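Local coordinates for putative molybdenum cofactor biosynthesis protein (Corynebacterium diphtheriae, PDB 2G2C), which is of uncertain function but probably takes part in molybdenum cofactor biosynthesis through a molybdopterin-binding domain, at residues 25-34 with 143-151; 4-15 with 42-53. One frame throughout, in Å; residues are numbered along the deposited sequence.

Contact 1: 25-34 with 143-151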
# COMPACT_ATOMS: atom_id res chain seq x y z
N LYS A 25 9.10 9.29 7.43
CA LYS A 25 8.85 8.48 8.63
C LYS A 25 8.08 7.20 8.33
O LYS A 25 8.09 6.26 9.15
CB LYS A 25 8.06 9.28 9.67
CG LYS A 25 8.82 10.45 10.21
CD LYS A 25 8.02 11.10 11.33
CE LYS A 25 8.70 12.37 11.81
NZ LYS A 25 7.65 13.39 12.11
N ALA A 26 7.39 7.18 7.19
CA ALA A 26 6.57 6.01 6.86
C ALA A 26 7.39 4.78 6.56
O ALA A 26 7.03 3.65 6.96
CB ALA A 26 5.63 6.34 5.67
N LEU A 27 8.49 4.97 5.83
CA LEU A 27 9.36 3.86 5.45
C LEU A 27 9.90 3.08 6.68
O LEU A 27 9.71 1.86 6.78
CB LEU A 27 10.51 4.37 4.54
CG LEU A 27 11.63 3.39 4.27
CD1 LEU A 27 11.13 2.10 3.58
CD2 LEU A 27 12.68 4.11 3.47
N PRO A 28 10.62 3.76 7.59
CA PRO A 28 11.15 3.02 8.75
C PRO A 28 10.07 2.44 9.65
O PRO A 28 10.27 1.36 10.23
CB PRO A 28 11.99 4.06 9.51
CG PRO A 28 11.48 5.39 9.06
CD PRO A 28 11.03 5.18 7.60
N LEU A 29 8.95 3.15 9.75
CA LEU A 29 7.81 2.60 10.49
C LEU A 29 7.31 1.29 9.84
O LEU A 29 7.19 0.25 10.51
CB LEU A 29 6.68 3.62 10.69
CG LEU A 29 5.37 3.07 11.25
CD1 LEU A 29 5.56 2.40 12.62
CD2 LEU A 29 4.37 4.18 11.32
N LEU A 30 7.02 1.36 8.54
CA LEU A 30 6.60 0.12 7.81
C LEU A 30 7.61 -1.02 7.93
O LEU A 30 7.21 -2.19 8.10
CB LEU A 30 6.31 0.41 6.34
CG LEU A 30 4.99 1.20 6.18
CD1 LEU A 30 4.97 1.95 4.84
CD2 LEU A 30 3.74 0.28 6.35
N GLN A 31 8.91 -0.70 7.85
CA GLN A 31 9.94 -1.74 8.04
C GLN A 31 9.84 -2.38 9.43
O GLN A 31 9.99 -3.59 9.54
CB GLN A 31 11.33 -1.16 7.80
CG GLN A 31 11.58 -0.84 6.33
CD GLN A 31 12.88 -0.12 6.06
OE1 GLN A 31 13.68 -0.58 5.24
NE2 GLN A 31 13.11 1.00 6.75
N ARG A 32 9.57 -1.58 10.47
CA ARG A 32 9.38 -2.14 11.81
C ARG A 32 8.13 -3.04 11.91
O ARG A 32 8.15 -4.12 12.54
CB ARG A 32 9.32 -1.01 12.88
CG ARG A 32 10.62 -0.27 13.05
CD ARG A 32 10.54 0.91 14.00
NE ARG A 32 11.92 1.31 14.30
CZ ARG A 32 12.49 2.47 13.98
NH1 ARG A 32 11.78 3.46 13.45
NH2 ARG A 32 13.78 2.65 14.27
N LEU A 33 7.05 -2.58 11.29
CA LEU A 33 5.80 -3.34 11.31
C LEU A 33 5.95 -4.66 10.56
O LEU A 33 5.34 -5.68 10.94
CB LEU A 33 4.62 -2.51 10.77
CG LEU A 33 4.39 -1.22 11.56
CD1 LEU A 33 3.46 -0.29 10.83
CD2 LEU A 33 3.85 -1.51 12.98
N MSE A 34 6.77 -4.63 9.50
CA MSE A 34 7.01 -5.85 8.70
C MSE A 34 7.91 -6.86 9.37
O MSE A 34 7.80 -8.06 9.11
CB MSE A 34 7.60 -5.49 7.33
CG MSE A 34 6.65 -4.78 6.44
SE MSE A 34 7.61 -4.13 4.86
CE MSE A 34 6.03 -3.78 3.77
N SER A 143 1.62 8.46 10.72
CA SER A 143 2.07 7.25 11.35
C SER A 143 0.91 6.51 12.03
O SER A 143 0.82 5.29 11.92
CB SER A 143 3.23 7.55 12.30
OG SER A 143 4.35 8.02 11.55
N GLY A 144 0.03 7.24 12.70
CA GLY A 144 -1.12 6.62 13.34
C GLY A 144 -2.03 5.92 12.34
O GLY A 144 -2.50 4.80 12.58
N GLY A 145 -2.23 6.55 11.18
CA GLY A 145 -3.06 5.94 10.13
C GLY A 145 -2.39 4.67 9.60
O GLY A 145 -3.06 3.67 9.38
N ILE A 146 -1.07 4.70 9.40
CA ILE A 146 -0.34 3.50 8.96
C ILE A 146 -0.48 2.37 9.98
O ILE A 146 -0.65 1.21 9.61
CB ILE A 146 1.14 3.86 8.77
CG1 ILE A 146 1.29 4.72 7.52
CG2 ILE A 146 1.99 2.62 8.61
CD1 ILE A 146 2.61 5.48 7.43
N THR A 147 -0.35 2.68 11.28
CA THR A 147 -0.43 1.59 12.28
C THR A 147 -1.83 0.98 12.37
O THR A 147 -1.98 -0.23 12.61
CB THR A 147 0.05 2.04 13.68
OG1 THR A 147 -0.82 3.04 14.21
CG2 THR A 147 1.48 2.59 13.60
N ASP A 148 -2.86 1.80 12.18
CA ASP A 148 -4.24 1.31 12.15
C ASP A 148 -4.49 0.44 10.90
O ASP A 148 -5.16 -0.61 10.97
CB ASP A 148 -5.23 2.46 12.21
CG ASP A 148 -5.38 3.04 13.61
OD1 ASP A 148 -5.02 2.38 14.62
OD2 ASP A 148 -5.84 4.20 13.69
N THR A 149 -3.96 0.87 9.77
CA THR A 149 -4.10 0.06 8.56
C THR A 149 -3.42 -1.28 8.76
O THR A 149 -3.98 -2.34 8.48
CB THR A 149 -3.49 0.80 7.34
OG1 THR A 149 -4.33 1.93 7.06
CG2 THR A 149 -3.38 -0.11 6.14
N TRP A 150 -2.19 -1.23 9.29
CA TRP A 150 -1.40 -2.43 9.51
C TRP A 150 -2.10 -3.39 10.47
O TRP A 150 -2.08 -4.61 10.28
CB TRP A 150 -0.00 -2.06 10.04
CG TRP A 150 0.86 -3.23 9.98
CD1 TRP A 150 1.19 -4.08 11.02
CD2 TRP A 150 1.52 -3.74 8.82
NE1 TRP A 150 2.03 -5.05 10.57
CE2 TRP A 150 2.25 -4.88 9.22
CE3 TRP A 150 1.57 -3.34 7.47
CZ2 TRP A 150 3.02 -5.64 8.33
CZ3 TRP A 150 2.35 -4.09 6.57
CH2 TRP A 150 3.06 -5.23 7.01
N ALA A 151 -2.71 -2.85 11.53
CA ALA A 151 -3.39 -3.70 12.51
C ALA A 151 -4.47 -4.55 11.89
O ALA A 151 -4.75 -5.66 12.36
CB ALA A 151 -3.99 -2.84 13.63
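I146 inserts its side chain as a knob into a hole formed by A26, L29, L30 and L33, and this packing joins helix 26-34 to helix 143-153. The short axes approach to 10.5 Å and run nearly parallel, crossing at -26°. The two branches of I146 divide the work. CG2, anti to its own backbone N, meets CD2 of L30 at 3.7 Å, with CD2 of L29 and CD1 of L33 slightly farther off; CD1, at the end of the other branch, reaches CB of A26 at 3.6 Å. L30 crosses I146 at about a right angle and so brings its CD2 against CG2.

At the C-terminal end of the pairing W150 takes over. With CG of W150 opposite the backbone N (chi1 -168°), the indole is carried toward helix 26-34, where CB of L33 lies 3.6 Å from the centroid of the five-membered ring of W150, only 7° off the ring normal: a CH-pi contact over the face. CG of M34, a selenomethionine, approaches CH2 of W150 obliquely at 3.7 Å. A26, L30, I146 and W150 are buried against the sheet: A26 rests on V12, L30 on I74, I146 on A139 and W150 on F72, where M34 joins it.

Away from the sheet the contact opens to solvent: L29, L33, S143 and T147 are partly exposed and K25 is exposed. Here CD2 of L29 lies 4.0 Å from CG2 of T147. K25 directs its CB toward S143, while its amino end leads away from the contact. The hydroxyl of T147 turns back on its own helix, where OG1 donates to O of G144 at 2.9 Å. The apolar contacts and the covered indole face suggest that shape fit and dispersion contribute most to the hold between the helices.

Contact 2: 4-15 with 42-53; sequences MHIKSAIIVVSD and SYELISEVVVPE
Strands 5-13 and 42-51 pair in parallel with a strong twist, their short axes 4.4 Å apart and inclined at 41°, through a backbone ladder running from S42 N to M4 O at one end to S14 N to V51 O at the other. A beta bulge shifts the register by one residue: S8 pairs with L45, but A9 with S47. I46 is the extra residue, its N still donating to S8 O at 2.8 Å.

OG of S8 lies in plane at the edge of the Y43 ring, 3.4 Å from CD1 of Y43, and donates to I6 O. That carbonyl oxygen is gripped from opposite faces of its plane by S8 OG and E44 N. Across the bulge, CD1 of L45 packs on CG1 of I10 at 3.7 Å.

The pair lies at one edge of the mixed sheet of an alpha/beta fold, as in MoCF_biosynth proteins, with 42-51 outermost. Helix 26-34 provides the crossover between these neighbouring strands, while strand 72-76 flanks 5-13 across from 42-51.

On the face that carries K7, A9 and I11, CG1 of I11 meets CG2 of V49 and its CG2 meets CG2 of V51. In the modelled conformer K7 runs alongside E44, NZ making a weak salt bridge to OE1 of E44 at 3.0 Å; H5 ND1 adds a weak bond to the same OE1. Past the strands, OD1 of D15 accepts from E53 N at 2.9 Å, met 40° out of the carboxylate plane, while its OD2 forms a salt bridge with K84.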
# COMPACT_ATOMS: atom_id res chain seq x y z
N MSE A 4 7.62 -18.67 3.67
CA MSE A 4 6.86 -17.84 2.69
C MSE A 4 7.42 -16.41 2.68
O MSE A 4 7.13 -15.65 3.58
CB MSE A 4 5.34 -17.86 3.00
CG MSE A 4 4.58 -16.57 2.58
SE MSE A 4 2.64 -16.65 2.20
CE MSE A 4 1.84 -16.76 4.02
N HIS A 5 8.24 -16.09 1.68
CA HIS A 5 8.77 -14.74 1.50
C HIS A 5 7.82 -13.97 0.61
O HIS A 5 7.55 -14.39 -0.54
CB HIS A 5 10.12 -14.76 0.78
CG HIS A 5 11.30 -14.80 1.69
ND1 HIS A 5 12.31 -13.85 1.62
CD2 HIS A 5 11.66 -15.67 2.66
CE1 HIS A 5 13.23 -14.14 2.51
NE2 HIS A 5 12.87 -15.24 3.16
N ILE A 6 7.33 -12.84 1.11
CA ILE A 6 6.43 -12.02 0.32
C ILE A 6 7.23 -10.85 -0.23
O ILE A 6 7.66 -9.97 0.53
CB ILE A 6 5.24 -11.51 1.19
CG1 ILE A 6 4.45 -12.69 1.81
CG2 ILE A 6 4.34 -10.56 0.38
CD1 ILE A 6 3.36 -12.26 2.83
N LYS A 7 7.46 -10.86 -1.54
CA LYS A 7 8.18 -9.75 -2.16
C LYS A 7 7.32 -8.50 -2.05
O LYS A 7 6.17 -8.47 -2.50
CB LYS A 7 8.53 -10.05 -3.62
CG LYS A 7 9.81 -10.87 -3.81
CD LYS A 7 9.60 -12.31 -3.40
CE LYS A 7 10.89 -13.10 -3.58
NZ LYS A 7 10.99 -14.14 -2.52
N SER A 8 7.90 -7.47 -1.44
CA SER A 8 7.14 -6.29 -1.04
C SER A 8 7.72 -5.00 -1.55
O SER A 8 8.94 -4.87 -1.72
CB SER A 8 6.98 -6.20 0.49
OG SER A 8 6.45 -7.40 1.02
N ALA A 9 6.85 -4.02 -1.74
CA ALA A 9 7.28 -2.67 -2.14
C ALA A 9 6.58 -1.63 -1.32
O ALA A 9 5.35 -1.74 -1.04
CB ALA A 9 7.03 -2.41 -3.65
N ILE A 10 7.33 -0.60 -0.98
CA ILE A 10 6.75 0.57 -0.31
C ILE A 10 6.79 1.78 -1.24
O ILE A 10 7.84 2.03 -1.90
CB ILE A 10 7.50 0.89 1.01
CG1 ILE A 10 7.30 -0.28 2.01
CG2 ILE A 10 7.13 2.31 1.54
CD1 ILE A 10 8.21 -0.24 3.23
N ILE A 11 5.68 2.51 -1.29
CA ILE A 11 5.60 3.74 -2.11
C ILE A 11 5.08 4.86 -1.24
O ILE A 11 3.91 4.85 -0.83
CB ILE A 11 4.66 3.55 -3.33
CG1 ILE A 11 5.21 2.40 -4.20
CG2 ILE A 11 4.51 4.85 -4.08
CD1 ILE A 11 4.20 1.85 -5.25
N VAL A 12 5.97 5.79 -0.88
CA VAL A 12 5.54 6.91 -0.07
C VAL A 12 5.19 8.08 -1.01
O VAL A 12 5.99 8.48 -1.83
CB VAL A 12 6.63 7.30 0.96
CG1 VAL A 12 6.29 8.60 1.63
CG2 VAL A 12 6.82 6.17 1.97
N VAL A 13 3.98 8.59 -0.88
CA VAL A 13 3.45 9.56 -1.82
C VAL A 13 3.36 10.91 -1.09
O VAL A 13 2.52 11.09 -0.17
CB VAL A 13 2.04 9.11 -2.34
CG1 VAL A 13 1.47 10.10 -3.36
CG2 VAL A 13 2.08 7.66 -2.90
N SER A 14 4.24 11.84 -1.46
CA SER A 14 4.34 13.12 -0.73
C SER A 14 5.24 14.08 -1.45
O SER A 14 6.38 13.77 -1.70
CB SER A 14 4.99 12.87 0.64
OG SER A 14 5.32 14.11 1.30
N ASP A 15 4.70 15.25 -1.76
CA ASP A 15 5.50 16.30 -2.38
C ASP A 15 6.67 16.70 -1.48
O ASP A 15 7.81 16.73 -1.94
CB ASP A 15 4.62 17.48 -2.73
CG ASP A 15 3.71 17.18 -3.92
OD1 ASP A 15 4.03 16.24 -4.65
OD2 ASP A 15 2.73 17.93 -4.15
N SER A 42 7.47 -14.05 5.96
CA SER A 42 8.36 -12.91 6.07
C SER A 42 8.13 -11.95 4.89
O SER A 42 7.73 -12.39 3.81
CB SER A 42 9.81 -13.43 6.07
OG SER A 42 10.76 -12.39 6.18
N TYR A 43 8.40 -10.67 5.09
CA TYR A 43 8.36 -9.69 4.02
C TYR A 43 9.76 -9.44 3.52
O TYR A 43 10.67 -9.16 4.32
CB TYR A 43 7.75 -8.36 4.49
CG TYR A 43 6.34 -8.46 4.95
CD1 TYR A 43 5.27 -8.30 4.05
CD2 TYR A 43 6.06 -8.73 6.27
CE1 TYR A 43 3.96 -8.43 4.49
CE2 TYR A 43 4.75 -8.85 6.71
CZ TYR A 43 3.71 -8.68 5.81
OH TYR A 43 2.41 -8.80 6.22
N GLU A 44 9.94 -9.53 2.21
CA GLU A 44 11.20 -9.19 1.57
C GLU A 44 11.02 -7.88 0.80
O GLU A 44 10.40 -7.86 -0.29
CB GLU A 44 11.63 -10.31 0.60
CG GLU A 44 12.99 -10.02 -0.02
CD GLU A 44 13.34 -10.94 -1.18
OE1 GLU A 44 12.75 -12.03 -1.30
OE2 GLU A 44 14.23 -10.55 -1.97
N LEU A 45 11.52 -6.79 1.37
CA LEU A 45 11.37 -5.48 0.73
C LEU A 45 12.27 -5.34 -0.50
O LEU A 45 13.50 -5.18 -0.35
CB LEU A 45 11.66 -4.35 1.72
CG LEU A 45 11.35 -2.93 1.23
CD1 LEU A 45 9.85 -2.74 1.06
CD2 LEU A 45 11.88 -1.98 2.27
N ILE A 46 11.69 -5.43 -1.68
CA ILE A 46 12.49 -5.36 -2.91
C ILE A 46 12.65 -3.97 -3.46
O ILE A 46 13.54 -3.72 -4.29
CB ILE A 46 11.96 -6.34 -3.97
CG1 ILE A 46 10.64 -5.84 -4.56
CG2 ILE A 46 11.89 -7.76 -3.34
CD1 ILE A 46 10.20 -6.59 -5.85
N SER A 47 11.82 -3.04 -2.98
CA SER A 47 11.78 -1.68 -3.50
C SER A 47 11.19 -0.74 -2.45
O SER A 47 10.20 -1.12 -1.82
CB SER A 47 10.91 -1.65 -4.76
OG SER A 47 10.77 -0.34 -5.27
N GLU A 48 11.77 0.44 -2.29
CA GLU A 48 11.07 1.53 -1.60
C GLU A 48 11.36 2.81 -2.34
O GLU A 48 12.49 3.04 -2.79
CB GLU A 48 11.44 1.65 -0.12
CG GLU A 48 12.92 1.91 0.12
CD GLU A 48 13.34 3.39 0.03
OE1 GLU A 48 14.57 3.62 0.01
OE2 GLU A 48 12.48 4.31 -0.02
N VAL A 49 10.32 3.60 -2.55
CA VAL A 49 10.46 4.87 -3.25
C VAL A 49 9.60 5.94 -2.58
O VAL A 49 8.69 5.63 -1.80
CB VAL A 49 10.08 4.75 -4.77
CG1 VAL A 49 10.87 3.63 -5.44
CG2 VAL A 49 8.59 4.46 -4.91
N VAL A 50 9.94 7.20 -2.87
CA VAL A 50 9.10 8.34 -2.55
C VAL A 50 8.76 8.97 -3.90
O VAL A 50 9.66 9.18 -4.75
CB VAL A 50 9.85 9.38 -1.68
CG1 VAL A 50 8.94 10.61 -1.48
CG2 VAL A 50 10.30 8.74 -0.38
N VAL A 51 7.49 9.27 -4.11
CA VAL A 51 7.09 9.96 -5.35
C VAL A 51 6.27 11.19 -4.98
O VAL A 51 5.63 11.23 -3.93
CB VAL A 51 6.26 8.97 -6.29
CG1 VAL A 51 7.12 7.79 -6.70
CG2 VAL A 51 4.94 8.53 -5.63
N PRO A 52 6.28 12.21 -5.86
CA PRO A 52 5.37 13.32 -5.68
C PRO A 52 3.91 12.83 -5.79
O PRO A 52 3.63 11.75 -6.35
CB PRO A 52 5.66 14.24 -6.89
CG PRO A 52 6.98 13.78 -7.41
CD PRO A 52 7.13 12.33 -7.06
N GLU A 53 3.00 13.66 -5.31
CA GLU A 53 1.58 13.35 -5.45
C GLU A 53 1.14 13.33 -6.90
O GLU A 53 1.68 14.05 -7.74
CB GLU A 53 0.74 14.38 -4.71
CG GLU A 53 1.05 14.31 -3.27
CD GLU A 53 -0.14 14.02 -2.42
OE1 GLU A 53 -1.06 13.31 -2.94
OE2 GLU A 53 -0.13 14.48 -1.25
O HOH W 1 8.51 0.74 -4.46
O HOH W 2 2.12 15.84 -0.62
O HOH W 3 2.72 16.73 -7.10

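Contact 2 pairs the edge strand of the sheet with its neighbour, and contact 1 joins two helices on one face of that sheet; their centres lie 12 Å apart. Helix 26-34 belongs to contact 1 yet connects the two strands of contact 2 along the chain. The two contacts meet directly where L30 CB lies 3.7 Å from I10 CD1, and where W150 CH2 lies 3.7 Å from Y43 OH. Both are partly buried, but differently: in contact 1 burial increases toward the sheet, whereas in contact 2 strand 5-13 is largely interior and 42-51 forms the sheet margin. Backbone hydrogen bonds carry the strand pairing, with apolar side chains on both faces and a few charges at its ends; apolar packing joins the helices.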